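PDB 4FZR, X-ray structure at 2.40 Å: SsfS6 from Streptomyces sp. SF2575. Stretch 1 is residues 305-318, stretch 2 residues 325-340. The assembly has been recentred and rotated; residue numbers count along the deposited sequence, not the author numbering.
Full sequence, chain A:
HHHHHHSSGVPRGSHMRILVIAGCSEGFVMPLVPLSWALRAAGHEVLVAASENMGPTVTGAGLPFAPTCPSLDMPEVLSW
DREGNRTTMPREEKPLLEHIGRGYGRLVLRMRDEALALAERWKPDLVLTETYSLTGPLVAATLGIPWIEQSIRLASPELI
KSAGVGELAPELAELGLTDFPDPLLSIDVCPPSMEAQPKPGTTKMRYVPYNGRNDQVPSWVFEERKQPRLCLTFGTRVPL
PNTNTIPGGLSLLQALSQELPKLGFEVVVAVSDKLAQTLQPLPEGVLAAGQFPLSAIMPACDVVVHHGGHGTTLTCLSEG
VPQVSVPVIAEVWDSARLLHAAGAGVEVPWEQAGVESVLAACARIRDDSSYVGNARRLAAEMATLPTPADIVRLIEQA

Stretch 1, residues 305-318: VHHGGHGTTLTCLS
Stretch 2, residues 325-340: SVPVIAEVWDSARLLH

A recurring arrangement in alpha/beta proteins places two neighbouring parallel strands side by side, each running through a loop into a helix, so that the two helices leave the sheet in nearly the same direction. SsfS6 offers a compact example. In the first stretch, the end of a strand at Val305 and His306 (phi/psi -109/129 and -158/178) gives way to a loop through His307 (-78/-2), Gly308 (87/13) and Gly309 (-59/154), and helix 310-318 follows. In the second, Ser325 (-101/125) and Val326 (-113/80) lead through Pro327 (-61/148), Val328 (-126/-68) and Ile329 (-60/145) towards helix 333-340. The helix axes approach to 10.9 Å, and their N-to-C directions differ by 22°.

The register is set by a parallel bridge between His306 and Ser325, whose CA atoms lie 5.2 Å apart. One hydrogen bond joins the backbones: Val326 N donates to His306 O at 2.8 Å and 178°, almost perfectly linear. Beyond it the chains stay close, with CA-CA distances of 5.1 Å for His307 and Val326 and 4.3 Å for Gly308 and Pro327. Pro327 CA lies 3.4 Å from His307 O, with an angle of 153° at the hydrogen, a CA-H...O contact.

Gly308 shows how backbone shape and packing can make the same demand. At its positive phi a CB would jam against the preceding carbonyl oxygen; it would also point toward the second stretch and lie 2.9 Å from Pro327 CA. Without one, Gly308 CA sits 3.3 Å from Ser325 OG, and Gly308 O lies 3.3 Å from Val332 CB. Gly309 occupies the N-cap position, and Gly309 O accepts hydrogen bonds from both Thr313 N (3.1 Å) and Thr313 OG1 (2.7 Å) in the first turn of the helix.

Among the side chains, His310 makes the most extensive contact. Its CA-to-CB bond points sideways, but chi1 of -68° (m) and chi2 of -62° bring the ring to the second stretch. Val332, chi1 -38° (m), points toward the first stretch and places CG1 over one face of the His310 ring, 4.0 Å from its centroid in a CH-pi contact. Glu331 O lies at the ring edge, 3.3 Å from His310 CE1. Ser335 OG, at chi1 55° (p), is 4.0 Å from His310 ND1, while its hydrogen bond turns back within its own stretch to Val332 O at 2.7 Å.

Farther along the helices the contact becomes apolar. Leu339 (chi1 -175°, t; chi2 55°, p) points toward the first helix, where its CD1 meets Leu317 CD2 at 3.8 Å and its CD2 approaches Thr313 CG2 at 4.3 Å. Thr313 (chi1 -66°, m) and Leu317 (chi1 -85°, m; chi2 -174°, t) stand one helical turn apart, and both point toward the second stretch. The pairing thus passes from backbone bonding between strands, through a glycine-dependent loop and an imidazole, to aliphatic packing between helices.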

ATOM      1  N   VAL A 305     -16.867   3.857 -20.481  1.00 28.03           N
ATOM      2  CA  VAL A 305     -18.258   3.467 -20.302  1.00 32.79           C
ATOM      3  C   VAL A 305     -18.318   2.516 -19.115  1.00 35.96           C
ATOM      4  O   VAL A 305     -17.550   1.568 -19.065  1.00 33.05           O
ATOM      5  CB  VAL A 305     -18.787   2.757 -21.556  1.00 34.36           C
ATOM      6  CG1 VAL A 305     -20.241   2.348 -21.362  1.00 31.44           C
ATOM      7  CG2 VAL A 305     -18.622   3.656 -22.777  1.00 22.84           C
ATOM      8  N   HIS A 306     -19.202   2.764 -18.149  1.00 37.77           N
ATOM      9  CA  HIS A 306     -19.197   1.942 -16.941  1.00 34.94           C
ATOM     10  C   HIS A 306     -20.506   1.931 -16.162  1.00 35.80           C
ATOM     11  O   HIS A 306     -21.468   2.613 -16.501  1.00 36.48           O
ATOM     12  CB  HIS A 306     -18.039   2.356 -16.020  1.00 34.37           C
ATOM     13  CG  HIS A 306     -18.132   3.767 -15.523  1.00 40.56           C
ATOM     14  ND1 HIS A 306     -18.599   4.089 -14.270  1.00 40.96           N
ATOM     15  CD2 HIS A 306     -17.809   4.939 -16.123  1.00 39.64           C
ATOM     16  CE1 HIS A 306     -18.563   5.404 -14.114  1.00 32.83           C
ATOM     17  NE2 HIS A 306     -18.092   5.939 -15.223  1.00 33.99           N
ATOM     18  N   HIS A 307     -20.499   1.139 -15.095  1.00 39.92           N
ATOM     19  CA  HIS A 307     -21.698   0.788 -14.341  1.00 41.88           C
ATOM     20  C   HIS A 307     -22.200   1.872 -13.388  1.00 42.30           C
ATOM     21  O   HIS A 307     -23.227   1.697 -12.746  1.00 47.26           O
ATOM     22  CB  HIS A 307     -21.437  -0.493 -13.540  1.00 36.79           C
ATOM     23  CG  HIS A 307     -20.324  -0.368 -12.543  1.00 43.67           C
ATOM     24  ND1 HIS A 307     -18.995  -0.340 -12.909  1.00 52.77           N
ATOM     25  CD2 HIS A 307     -20.345  -0.253 -11.193  1.00 45.48           C
ATOM     26  CE1 HIS A 307     -18.245  -0.219 -11.828  1.00 43.91           C
ATOM     27  NE2 HIS A 307     -19.039  -0.164 -10.774  1.00 47.12           N
ATOM     28  N   GLY A 308     -21.485   2.990 -13.297  1.00 40.90           N
ATOM     29  CA  GLY A 308     -21.862   4.058 -12.381  1.00 39.51           C
ATOM     30  C   GLY A 308     -21.311   3.925 -10.970  1.00 39.32           C
ATOM     31  O   GLY A 308     -21.760   4.622 -10.061  1.00 38.58           O
ATOM     32  N   GLY A 309     -20.346   3.029 -10.779  1.00 32.25           N
ATOM     33  CA  GLY A 309     -19.724   2.841  -9.479  1.00 36.71           C
ATOM     34  C   GLY A 309     -19.073   4.105  -8.944  1.00 34.16           C
ATOM     35  O   GLY A 309     -18.664   4.974  -9.716  1.00 34.68           O
ATOM     36  N   HIS A 310     -18.966   4.203  -7.622  1.00 36.77           N
ATOM     37  CA  HIS A 310     -18.431   5.405  -6.984  1.00 34.57           C
ATOM     38  C   HIS A 310     -16.942   5.594  -7.260  1.00 30.56           C
ATOM     39  O   HIS A 310     -16.490   6.707  -7.532  1.00 32.63           O
ATOM     40  CB  HIS A 310     -18.673   5.360  -5.476  1.00 33.67           C
ATOM     41  CG  HIS A 310     -20.115   5.478  -5.092  1.00 41.79           C
ATOM     42  ND1 HIS A 310     -20.871   6.592  -5.383  1.00 50.06           N
ATOM     43  CD2 HIS A 310     -20.935   4.626  -4.433  1.00 45.72           C
ATOM     44  CE1 HIS A 310     -22.098   6.421  -4.923  1.00 39.62           C
ATOM     45  NE2 HIS A 310     -22.164   5.236  -4.342  1.00 52.12           N
ATOM     46  N   GLY A 311     -16.186   4.504  -7.189  1.00 25.93           N
ATOM     47  CA  GLY A 311     -14.746   4.564  -7.358  1.00 24.08           C
ATOM     48  C   GLY A 311     -14.357   4.837  -8.798  1.00 28.43           C
ATOM     49  O   GLY A 311     -13.470   5.644  -9.076  1.00 26.23           O
ATOM     50  N   THR A 312     -15.024   4.155  -9.720  1.00 26.62           N
ATOM     51  CA  THR A 312     -14.768   4.339 -11.142  1.00 29.46           C
ATOM     52  C   THR A 312     -15.080   5.773 -11.569  1.00 26.94           C
ATOM     53  O   THR A 312     -14.331   6.380 -12.334  1.00 25.97           O
ATOM     54  CB  THR A 312     -15.615   3.371 -11.985  1.00 37.88           C
ATOM     55  OG1 THR A 312     -15.464   2.035 -11.488  1.00 43.66           O
ATOM     56  CG2 THR A 312     -15.186   3.416 -13.440  1.00 37.66           C
ATOM     57  N   THR A 313     -16.187   6.311 -11.064  1.00 25.56           N
ATOM     58  CA  THR A 313     -16.587   7.675 -11.381  1.00 26.05           C
ATOM     59  C   THR A 313     -15.514   8.660 -10.946  1.00 24.05           C
ATOM     60  O   THR A 313     -15.038   9.468 -11.745  1.00 23.86           O
ATOM     61  CB  THR A 313     -17.897   8.049 -10.675  1.00 29.68           C
ATOM     62  OG1 THR A 313     -18.969   7.258 -11.199  1.00 23.66           O
ATOM     63  CG2 THR A 313     -18.216   9.526 -10.879  1.00 27.67           C
ATOM     64  N   LEU A 314     -15.137   8.588  -9.675  1.00 24.12           N
ATOM     65  CA  LEU A 314     -14.144   9.500  -9.122  1.00 18.14           C
ATOM     66  C   LEU A 314     -12.781   9.310  -9.779  1.00 19.66           C
ATOM     67  O   LEU A 314     -12.024  10.269  -9.930  1.00 23.64           O
ATOM     68  CB  LEU A 314     -14.052   9.328  -7.605  1.00 18.30           C
ATOM     69  CG  LEU A 314     -15.250   9.922  -6.862  1.00 19.40           C
ATOM     70  CD1 LEU A 314     -15.430   9.259  -5.515  1.00 19.93           C
ATOM     71  CD2 LEU A 314     -15.072  11.422  -6.694  1.00 21.94           C
ATOM     72  N   THR A 315     -12.476   8.081 -10.188  1.00 14.15           N
ATOM     73  CA  THR A 315     -11.213   7.807 -10.864  1.00 20.64           C
ATOM     74  C   THR A 315     -11.166   8.544 -12.203  1.00 20.29           C
ATOM     75  O   THR A 315     -10.187   9.224 -12.516  1.00 18.82           O
ATOM     76  CB  THR A 315     -11.002   6.296 -11.109  1.00 23.58           C
ATOM     77  OG1 THR A 315     -11.040   5.590  -9.864  1.00 23.00           O
ATOM     78  CG2 THR A 315      -9.654   6.041 -11.770  1.00  9.37           C
ATOM     79  N   CYS A 316     -12.233   8.405 -12.986  1.00 24.34           N
ATOM     80  CA  CYS A 316     -12.350   9.084 -14.277  1.00 21.27           C
ATOM     81  C   CYS A 316     -12.301  10.602 -14.131  1.00 16.21           C
ATOM     82  O   CYS A 316     -11.609  11.283 -14.886  1.00 17.85           O
ATOM     83  CB  CYS A 316     -13.656   8.685 -14.963  1.00 21.78           C
ATOM     84  SG  CYS A 316     -13.715   6.965 -15.490  1.00 24.55           S
ATOM     85  N   LEU A 317     -13.050  11.127 -13.167  1.00 17.68           N
ATOM     86  CA  LEU A 317     -13.032  12.557 -12.879  1.00 21.85           C
ATOM     87  C   LEU A 317     -11.615  13.045 -12.589  1.00 23.32           C
ATOM     88  O   LEU A 317     -11.166  14.034 -13.171  1.00 21.16           O
ATOM     89  CB  LEU A 317     -13.953  12.890 -11.696  1.00 17.89           C
ATOM     90  CG  LEU A 317     -15.442  13.115 -11.984  1.00 27.50           C
ATOM     91  CD1 LEU A 317     -16.163  13.569 -10.721  1.00 27.78           C
ATOM     92  CD2 LEU A 317     -15.631  14.129 -13.099  1.00 19.98           C
ATOM     93  N   SER A 318     -10.908  12.354 -11.699  1.00 23.15           N
ATOM     94  CA  SER A 318      -9.586  12.808 -11.271  1.00 23.58           C
ATOM     95  C   SER A 318      -8.557  12.711 -12.394  1.00 16.56           C
ATOM     96  O   SER A 318      -7.531  13.389 -12.371  1.00 19.97           O
ATOM     97  CB  SER A 318      -9.118  12.028 -10.037  1.00 25.77           C
ATOM     98  OG  SER A 318      -8.361  10.876 -10.376  1.00 28.30           O
ATOM     99  N   SER A 325     -21.950   6.838 -18.067  1.00 37.31           N
ATOM    100  CA  SER A 325     -22.386   6.086 -16.903  1.00 38.90           C
ATOM    101  C   SER A 325     -23.748   5.444 -17.140  1.00 51.14           C
ATOM    102  O   SER A 325     -24.710   6.132 -17.487  1.00 45.03           O
ATOM    103  CB  SER A 325     -22.448   7.011 -15.686  1.00 33.58           C
ATOM    104  OG  SER A 325     -22.976   6.342 -14.556  1.00 45.41           O
ATOM    105  N   VAL A 326     -23.819   4.127 -16.961  1.00 47.80           N
ATOM    106  CA  VAL A 326     -25.095   3.417 -17.001  1.00 45.89           C
ATOM    107  C   VAL A 326     -25.397   2.865 -15.606  1.00 48.47           C
ATOM    108  O   VAL A 326     -25.192   1.681 -15.331  1.00 41.11           O
ATOM    109  CB  VAL A 326     -25.114   2.301 -18.078  1.00 38.53           C
ATOM    110  CG1 VAL A 326     -23.962   1.311 -17.894  1.00 46.86           C
ATOM    111  CG2 VAL A 326     -26.464   1.588 -18.088  1.00 46.43           C
ATOM    112  N   PRO A 327     -25.894   3.737 -14.714  1.00 52.76           N
ATOM    113  CA  PRO A 327     -26.042   3.433 -13.286  1.00 57.96           C
ATOM    114  C   PRO A 327     -26.967   2.251 -13.010  1.00 66.97           C
ATOM    115  O   PRO A 327     -27.914   2.015 -13.760  1.00 69.33           O
ATOM    116  CB  PRO A 327     -26.635   4.728 -12.711  1.00 52.64           C
ATOM    117  CG  PRO A 327     -26.351   5.778 -13.733  1.00 61.40           C
ATOM    118  CD  PRO A 327     -26.414   5.075 -15.039  1.00 56.98           C
ATOM    119  N   VAL A 328     -26.676   1.520 -11.937  1.00 75.95           N
ATOM    120  CA  VAL A 328     -27.471   0.362 -11.545  1.00 75.84           C
ATOM    121  C   VAL A 328     -27.919   0.515 -10.097  1.00 77.27           C
ATOM    122  O   VAL A 328     -29.104   0.691  -9.814  1.00 58.10           O
ATOM    123  CB  VAL A 328     -26.657  -0.938 -11.665  1.00 79.02           C
ATOM    124  CG1 VAL A 328     -27.588  -2.129 -11.794  1.00 77.57           C
ATOM    125  CG2 VAL A 328     -25.699  -0.861 -12.843  1.00 57.34           C
ATOM    126  N   ILE A 329     -26.951   0.447  -9.187  1.00 75.71           N
ATOM    127  CA  ILE A 329     -27.208   0.593  -7.759  1.00 70.36           C
ATOM    128  C   ILE A 329     -27.829   1.967  -7.494  1.00 74.42           C
ATOM    129  O   ILE A 329     -27.507   2.941  -8.174  1.00 66.87           O
ATOM    130  CB  ILE A 329     -25.903   0.394  -6.949  1.00 74.24           C
ATOM    131  CG1 ILE A 329     -25.432  -1.057  -7.074  1.00 77.42           C
ATOM    132  CG2 ILE A 329     -26.101   0.757  -5.491  1.00 81.09           C
ATOM    133  CD1 ILE A 329     -24.158  -1.227  -7.881  1.00 84.70           C
ATOM    134  N   ALA A 330     -28.730   2.044  -6.519  1.00 71.06           N
ATOM    135  CA  ALA A 330     -29.527   3.256  -6.314  1.00 66.27           C
ATOM    136  C   ALA A 330     -28.757   4.391  -5.631  1.00 62.16           C
ATOM    137  O   ALA A 330     -28.992   5.566  -5.918  1.00 57.48           O
ATOM    138  CB  ALA A 330     -30.802   2.930  -5.533  1.00 66.68           C
ATOM    139  N   GLU A 331     -27.841   4.040  -4.733  1.00 67.07           N
ATOM    140  CA  GLU A 331     -27.069   5.039  -3.994  1.00 65.67           C
ATOM    141  C   GLU A 331     -26.054   5.771  -4.876  1.00 57.47           C
ATOM    142  O   GLU A 331     -25.392   6.707  -4.423  1.00 55.99           O
ATOM    143  CB  GLU A 331     -26.354   4.392  -2.804  1.00 59.43           C
ATOM    144  CG  GLU A 331     -25.314   3.354  -3.181  1.00 51.81           C
ATOM    145  CD  GLU A 331     -24.642   2.747  -1.967  1.00 43.30           C
ATOM    146  OE1 GLU A 331     -24.801   1.527  -1.752  1.00 51.75           O
ATOM    147  OE2 GLU A 331     -23.958   3.489  -1.232  1.00 46.51           O
ATOM    148  N   VAL A 332     -25.934   5.341  -6.129  1.00 58.24           N
ATOM    149  CA  VAL A 332     -25.020   5.975  -7.076  1.00 54.40           C
ATOM    150  C   VAL A 332     -25.768   6.906  -8.022  1.00 54.10           C
ATOM    151  O   VAL A 332     -25.154   7.610  -8.823  1.00 51.31           O
ATOM    152  CB  VAL A 332     -24.236   4.929  -7.913  1.00 50.02           C
ATOM    153  CG1 VAL A 332     -23.867   3.727  -7.056  1.00 50.08           C
ATOM    154  CG2 VAL A 332     -25.032   4.481  -9.137  1.00 44.54           C
ATOM    155  N   TRP A 333     -27.094   6.902  -7.928  1.00 52.36           N
ATOM    156  CA  TRP A 333     -27.933   7.750  -8.770  1.00 61.23           C
ATOM    157  C   TRP A 333     -27.538   9.223  -8.670  1.00 60.46           C
ATOM    158  O   TRP A 333     -27.427   9.914  -9.683  1.00 47.60           O
ATOM    159  CB  TRP A 333     -29.408   7.597  -8.382  1.00 61.50           C
ATOM    160  CG  TRP A 333     -30.053   6.340  -8.888  1.00 64.53           C
ATOM    161  CD1 TRP A 333     -29.525   5.446  -9.773  1.00 61.30           C
ATOM    162  CD2 TRP A 333     -31.350   5.837  -8.537  1.00 70.17           C
ATOM    163  NE1 TRP A 333     -30.411   4.420  -9.996  1.00 68.77           N
ATOM    164  CE2 TRP A 333     -31.539   4.636  -9.249  1.00 76.85           C
ATOM    165  CE3 TRP A 333     -32.369   6.286  -7.690  1.00 73.95           C
ATOM    166  CZ2 TRP A 333     -32.705   3.878  -9.140  1.00 69.84           C
ATOM    167  CZ3 TRP A 333     -33.528   5.531  -7.584  1.00 70.29           C
ATOM    168  CH2 TRP A 333     -33.684   4.340  -8.306  1.00 68.28           C
ATOM    169  N   ASP A 334     -27.326   9.691  -7.444  1.00 52.68           N
ATOM    170  CA  ASP A 334     -27.046  11.102  -7.191  1.00 52.48           C
ATOM    171  C   ASP A 334     -25.730  11.554  -7.820  1.00 53.77           C
ATOM    172  O   ASP A 334     -25.615  12.690  -8.281  1.00 46.26           O
ATOM    173  CB  ASP A 334     -27.010  11.374  -5.684  1.00 61.12           C
ATOM    174  CG  ASP A 334     -28.385  11.318  -5.046  1.00 70.41           C
ATOM    175  OD1 ASP A 334     -29.292  10.685  -5.627  1.00 68.98           O
ATOM    176  OD2 ASP A 334     -28.556  11.909  -3.958  1.00 71.49           O
ATOM    177  N   SER A 335     -24.736  10.670  -7.826  1.00 51.75           N
ATOM    178  CA  SER A 335     -23.425  10.999  -8.380  1.00 56.03           C
ATOM    179  C   SER A 335     -23.454  11.083  -9.907  1.00 47.80           C
ATOM    180  O   SER A 335     -22.716  11.866 -10.508  1.00 41.64           O
ATOM    181  CB  SER A 335     -22.368   9.986  -7.919  1.00 48.16           C
ATOM    182  OG  SER A 335     -22.734   8.653  -8.237  1.00 67.55           O
ATOM    183  N   ALA A 336     -24.314  10.286 -10.533  1.00 47.77           N
ATOM    184  CA  ALA A 336     -24.434  10.290 -11.987  1.00 42.93           C
ATOM    185  C   ALA A 336     -25.178  11.537 -12.462  1.00 50.76           C
ATOM    186  O   ALA A 336     -24.895  12.068 -13.537  1.00 40.61           O
ATOM    187  CB  ALA A 336     -25.136   9.028 -12.467  1.00 35.53           C
ATOM    188  N   ARG A 337     -26.123  12.005 -11.652  1.00 45.73           N
ATOM    189  CA  ARG A 337     -26.843  13.237 -11.953  1.00 45.49           C
ATOM    190  C   ARG A 337     -25.878  14.415 -11.897  1.00 44.48           C
ATOM    191  O   ARG A 337     -25.777  15.195 -12.846  1.00 39.69           O
ATOM    192  CB  ARG A 337     -27.993  13.447 -10.966  1.00 46.84           C
ATOM    193  CG  ARG A 337     -29.111  12.428 -11.100  1.00 56.01           C
ATOM    194  CD  ARG A 337     -30.218  12.665 -10.087  1.00 64.88           C
ATOM    195  NE  ARG A 337     -30.901  11.423  -9.729  1.00 67.48           N
ATOM    196  CZ  ARG A 337     -32.122  11.355  -9.206  1.00 68.44           C
ATOM    197  NH1 ARG A 337     -32.824  12.459  -8.979  1.00 68.61           N
ATOM    198  NH2 ARG A 337     -32.651  10.175  -8.917  1.00 63.10           N
ATOM    199  N   LEU A 338     -25.171  14.533 -10.777  1.00 42.75           N
ATOM    200  CA  LEU A 338     -24.152  15.560 -10.610  1.00 35.21           C
ATOM    201  C   LEU A 338     -23.208  15.565 -11.803  1.00 34.21           C
ATOM    202  O   LEU A 338     -22.854  16.621 -12.326  1.00 36.34           O
ATOM    203  CB  LEU A 338     -23.351  15.304  -9.332  1.00 45.82           C
ATOM    204  CG  LEU A 338     -23.770  16.061  -8.072  1.00 57.62           C
ATOM    205  CD1 LEU A 338     -25.271  15.959  -7.828  1.00 50.64           C
ATOM    206  CD2 LEU A 338     -22.982  15.536  -6.877  1.00 39.11           C
ATOM    207  N   LEU A 339     -22.812  14.370 -12.227  1.00 29.81           N
ATOM    208  CA  LEU A 339     -21.869  14.209 -13.326  1.00 35.59           C
ATOM    209  C   LEU A 339     -22.448  14.720 -14.641  1.00 36.56           C
ATOM    210  O   LEU A 339     -21.771  15.415 -15.400  1.00 35.60           O
ATOM    211  CB  LEU A 339     -21.474  12.736 -13.463  1.00 41.91           C
ATOM    212  CG  LEU A 339     -20.401  12.408 -14.503  1.00 43.71           C
ATOM    213  CD1 LEU A 339     -19.143  13.235 -14.271  1.00 30.36           C
ATOM    214  CD2 LEU A 339     -20.085  10.921 -14.472  1.00 51.99           C
ATOM    215  N   HIS A 340     -23.704  14.373 -14.903  1.00 45.36           N
ATOM    216  CA  HIS A 340     -24.369  14.762 -16.139  1.00 35.55           C
ATOM    217  C   HIS A 340     -24.521  16.277 -16.245  1.00 41.90           C
ATOM    218  O   HIS A 340     -24.294  16.863 -17.306  1.00 44.08           O
ATOM    219  CB  HIS A 340     -25.748  14.111 -16.218  1.00 39.62           C
ATOM    220  CG  HIS A 340     -26.424  14.298 -17.540  1.00 52.75           C
ATOM    221  ND1 HIS A 340     -25.978  13.684 -18.690  1.00 54.22           N
ATOM    222  CD2 HIS A 340     -27.498  15.038 -17.901  1.00 44.00           C
ATOM    223  CE1 HIS A 340     -26.754  14.030 -19.701  1.00 44.78           C
ATOM    224  NE2 HIS A 340     -27.685  14.850 -19.249  1.00 56.12           N
TER